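Long-range contact in ADP compounds hydrolase nudE (PDB 1VHZ), which hydrolyses ADP-ribose, NADH and the dinucleotides Ap2A and Ap3A as a homodimeric Nudix enzyme using magnesium or another divalent cation: residues Asp59-Glu67 with Tyr75-Leu83. Numbering follows the deposited sequence.
Sequences DDHLILIRE and YELGFSKGL
CD1 of L77 sits over the centre of one face of the R66 guanidinium, 4.1 Å above its plane, while a water lies in plane at the edge, 2.7 Å from NH2 of R66. The arginine chain runs extended from CG to NE and turns at its last torsion (chi4 -76°). The F79 ring has CG of L62 and the carbonyl O of I63 at its edge, and CD1 of L64 comes obliquely to within 3.4 Å of its CE2. A second ring, that of Y75, has the carbonyl carbon of R66 at its edge and that of E67 obliquely placed, 3.6 Å from CD2 of Y75; its hydroxyl bonds to E145. R66, L77 and Y75 belong to the antiparallel hairpin of strands 61-69 and 74-78 in the Nudix domain. I65 and G78 form one hydrogen-bonded pair, with I65 N to G78 O at 2.8 Å, and E67 and E76 the next, with R66 and L77 as the non-hydrogen-bonded pair between them. With an alanine at R66, CD1 of L77 would probably lose the flat group lying over it, and the edge water its N-H donor. Past G78 the chain leaves this pairing, and a water links I63 O to S80 N. With CG1 between its backbone N and carbonyl carbon (chi1 51°), I65 places CD1 3.7 Å from CA of S80, whose hydroxyl bonds to E101, a probable metal ligand. G82 and L83 then open the Nudix box.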
loop_
_atom_site.group_PDB
_atom_site.type_symbol
_atom_site.label_atom_id
_atom_site.label_comp_id
_atom_site.label_asym_id
_atom_site.label_seq_id
_atom_site.Cartn_x
_atom_site.Cartn_y
_atom_site.Cartn_z
ATOM N N ASP A 59 27.020 6.922 -3.580
ATOM C CA ASP A 59 27.473 8.083 -4.339
ATOM C C ASP A 59 26.331 9.017 -4.719
ATOM O O ASP A 59 26.089 9.336 -5.894
ATOM C CB ASP A 59 28.212 7.636 -5.612
ATOM C CG ASP A 59 29.448 6.808 -5.326
ATOM O OD1 ASP A 59 30.168 7.103 -4.346
ATOM O OD2 ASP A 59 29.716 5.849 -6.092
ATOM N N ASP A 60 25.565 9.459 -3.737
ATOM C CA ASP A 60 24.452 10.356 -3.917
ATOM C C ASP A 60 23.371 9.918 -4.881
ATOM O O ASP A 60 22.651 10.742 -5.458
ATOM C CB ASP A 60 24.991 11.758 -4.300
ATOM C CG ASP A 60 25.413 12.442 -2.994
ATOM O OD1 ASP A 60 26.587 12.254 -2.617
ATOM O OD2 ASP A 60 24.549 13.096 -2.375
ATOM N N HIS A 61 23.207 8.618 -5.089
ATOM C CA HIS A 61 22.184 8.086 -5.946
ATOM C C HIS A 61 21.430 6.969 -5.190
ATOM O O HIS A 61 21.943 6.313 -4.300
ATOM C CB HIS A 61 22.711 7.469 -7.254
ATOM C CG HIS A 61 23.178 8.472 -8.270
ATOM N ND1 HIS A 61 24.288 9.272 -8.070
ATOM C CD2 HIS A 61 22.693 8.810 -9.492
ATOM C CE1 HIS A 61 24.450 10.067 -9.113
ATOM N NE2 HIS A 61 23.506 9.792 -9.998
ATOM N N LEU A 62 20.168 6.846 -5.544
ATOM C CA LEU A 62 19.328 5.763 -5.053
ATOM C C LEU A 62 19.618 4.595 -6.024
ATOM O O LEU A 62 19.982 4.896 -7.173
ATOM C CB LEU A 62 17.867 6.130 -5.267
ATOM C CG LEU A 62 16.967 6.532 -4.129
ATOM C CD1 LEU A 62 17.700 6.970 -2.888
ATOM C CD2 LEU A 62 15.974 7.593 -4.587
ATOM N N ILE A 63 19.506 3.372 -5.595
ATOM C CA ILE A 63 19.670 2.235 -6.488
ATOM C C ILE A 63 18.257 1.613 -6.623
ATOM O O ILE A 63 17.758 1.103 -5.623
ATOM C CB ILE A 63 20.595 1.106 -6.028
ATOM C CG1 ILE A 63 22.017 1.577 -5.734
ATOM C CG2 ILE A 63 20.615 0.027 -7.120
ATOM C CD1 ILE A 63 22.699 2.273 -6.890
ATOM N N LEU A 64 17.651 1.725 -7.786
ATOM C CA LEU A 64 16.308 1.174 -7.992
ATOM C C LEU A 64 16.446 -0.079 -8.854
ATOM O O LEU A 64 17.497 -0.230 -9.472
ATOM C CB LEU A 64 15.443 2.134 -8.804
ATOM C CG LEU A 64 15.058 3.504 -8.265
ATOM C CD1 LEU A 64 14.232 3.386 -6.999
ATOM C CD2 LEU A 64 16.256 4.398 -8.030
ATOM N N ILE A 65 15.400 -0.899 -8.916
ATOM C CA ILE A 65 15.423 -2.066 -9.765
ATOM C C ILE A 65 14.144 -2.140 -10.615
ATOM O O ILE A 65 13.135 -1.539 -10.275
ATOM C CB ILE A 65 15.581 -3.396 -9.011
ATOM C CG1 ILE A 65 14.546 -3.475 -7.882
ATOM C CG2 ILE A 65 16.991 -3.560 -8.451
ATOM C CD1 ILE A 65 14.245 -4.872 -7.423
ATOM N N ARG A 66 14.225 -2.843 -11.742
ATOM C CA ARG A 66 13.093 -3.058 -12.630
ATOM C C ARG A 66 12.688 -4.523 -12.421
ATOM O O ARG A 66 13.546 -5.400 -12.416
ATOM C CB ARG A 66 13.408 -2.715 -14.076
ATOM C CG ARG A 66 13.764 -1.242 -14.267
ATOM C CD ARG A 66 14.065 -0.901 -15.726
ATOM N NE ARG A 66 14.341 0.530 -15.857
ATOM C CZ ARG A 66 13.476 1.528 -15.840
ATOM N NH1 ARG A 66 13.921 2.788 -15.953
ATOM N NH2 ARG A 66 12.160 1.317 -15.712
ATOM N N GLU A 67 11.411 -4.774 -12.164
ATOM C CA GLU A 67 10.966 -6.131 -11.856
ATOM C C GLU A 67 9.581 -6.406 -12.400
ATOM O O GLU A 67 8.647 -5.601 -12.262
ATOM C CB GLU A 67 10.969 -6.266 -10.303
ATOM C CG GLU A 67 10.620 -7.654 -9.808
ATOM C CD GLU A 67 11.079 -7.912 -8.377
ATOM O OE1 GLU A 67 11.357 -9.079 -8.027
ATOM O OE2 GLU A 67 11.178 -6.949 -7.590
ATOM N N TYR A 75 6.593 -4.053 -16.094
ATOM C CA TYR A 75 7.786 -3.958 -15.284
ATOM C C TYR A 75 7.639 -2.789 -14.326
ATOM O O TYR A 75 7.288 -1.690 -14.759
ATOM C CB TYR A 75 9.035 -3.795 -16.153
ATOM C CG TYR A 75 9.508 -5.137 -16.675
ATOM C CD1 TYR A 75 9.117 -5.605 -17.921
ATOM C CD2 TYR A 75 10.321 -5.943 -15.875
ATOM C CE1 TYR A 75 9.558 -6.833 -18.374
ATOM C CE2 TYR A 75 10.744 -7.170 -16.318
ATOM C CZ TYR A 75 10.353 -7.619 -17.567
ATOM O OH TYR A 75 10.779 -8.857 -18.009
ATOM N N GLU A 76 7.836 -3.047 -13.022
ATOM C CA GLU A 76 7.741 -1.878 -12.134
ATOM C C GLU A 76 9.152 -1.330 -11.933
ATOM O O GLU A 76 10.117 -1.981 -12.342
ATOM C CB GLU A 76 6.945 -2.131 -10.906
ATOM C CG GLU A 76 7.313 -3.050 -9.835
ATOM C CD GLU A 76 6.368 -3.185 -8.657
ATOM O OE1 GLU A 76 6.048 -4.352 -8.324
ATOM O OE2 GLU A 76 5.980 -2.189 -8.007
ATOM N N LEU A 77 9.257 -0.072 -11.559
ATOM C CA LEU A 77 10.510 0.592 -11.266
ATOM C C LEU A 77 10.413 0.895 -9.752
ATOM O O LEU A 77 9.389 1.480 -9.347
ATOM C CB LEU A 77 10.689 1.915 -11.993
ATOM C CG LEU A 77 11.879 2.775 -11.524
ATOM C CD1 LEU A 77 13.199 2.052 -11.760
ATOM C CD2 LEU A 77 11.894 4.130 -12.230
ATOM N N GLY A 78 11.350 0.426 -8.950
ATOM C CA GLY A 78 11.208 0.704 -7.521
ATOM C C GLY A 78 12.310 0.113 -6.666
ATOM O O GLY A 78 13.390 -0.212 -7.135
ATOM N N PHE A 79 12.011 0.017 -5.380
ATOM C CA PHE A 79 12.944 -0.491 -4.398
ATOM C C PHE A 79 12.841 -2.005 -4.251
ATOM O O PHE A 79 11.780 -2.604 -4.398
ATOM C CB PHE A 79 12.720 0.197 -3.046
ATOM C CG PHE A 79 12.792 1.701 -3.152
ATOM C CD1 PHE A 79 11.684 2.485 -2.888
ATOM C CD2 PHE A 79 13.975 2.320 -3.544
ATOM C CE1 PHE A 79 11.758 3.869 -2.984
ATOM C CE2 PHE A 79 14.053 3.694 -3.648
ATOM C CZ PHE A 79 12.945 4.479 -3.364
ATOM N N SER A 80 13.986 -2.595 -4.003
ATOM C CA SER A 80 14.115 -4.045 -3.799
ATOM C C SER A 80 13.300 -4.447 -2.594
ATOM O O SER A 80 13.229 -3.750 -1.568
ATOM C CB SER A 80 15.632 -4.319 -3.712
ATOM O OG SER A 80 15.893 -5.373 -2.814
ATOM N N LYS A 81 12.543 -5.522 -2.682
ATOM C CA LYS A 81 11.658 -6.008 -1.647
ATOM C C LYS A 81 11.757 -7.528 -1.522
ATOM O O LYS A 81 11.951 -8.211 -2.535
ATOM C CB LYS A 81 10.178 -5.723 -2.073
ATOM C CG LYS A 81 9.820 -4.267 -2.156
ATOM C CD LYS A 81 8.518 -3.931 -2.838
ATOM C CE LYS A 81 8.412 -2.443 -3.167
ATOM N NZ LYS A 81 9.027 -2.041 -4.477
ATOM N N GLY A 82 11.504 -8.038 -0.331
ATOM C CA GLY A 82 11.523 -9.482 -0.100
ATOM C C GLY A 82 10.895 -9.793 1.260
ATOM O O GLY A 82 10.412 -8.923 1.977
ATOM N N LEU A 83 10.926 -11.063 1.628
ATOM C CA LEU A 83 10.392 -11.517 2.883
ATOM C C LEU A 83 11.485 -11.725 3.927
ATOM O O LEU A 83 12.626 -12.035 3.615
ATOM C CB LEU A 83 9.649 -12.851 2.670
ATOM C CG LEU A 83 8.439 -12.768 1.742
ATOM C CD1 LEU A 83 7.832 -14.159 1.536
ATOM C CD2 LEU A 83 7.404 -11.813 2.314
HETATM O O HOH W 1 16.287 -1.181 -4.600
HETATM O O HOH W 2 10.408 -0.631 -15.195
HETATM O O HOH W 3 12.358 -6.902 -5.214
HETATM O O HOH W 4 10.733 -4.403 -6.934
HETATM O O HOH W 5 7.292 -6.176 -9.760
#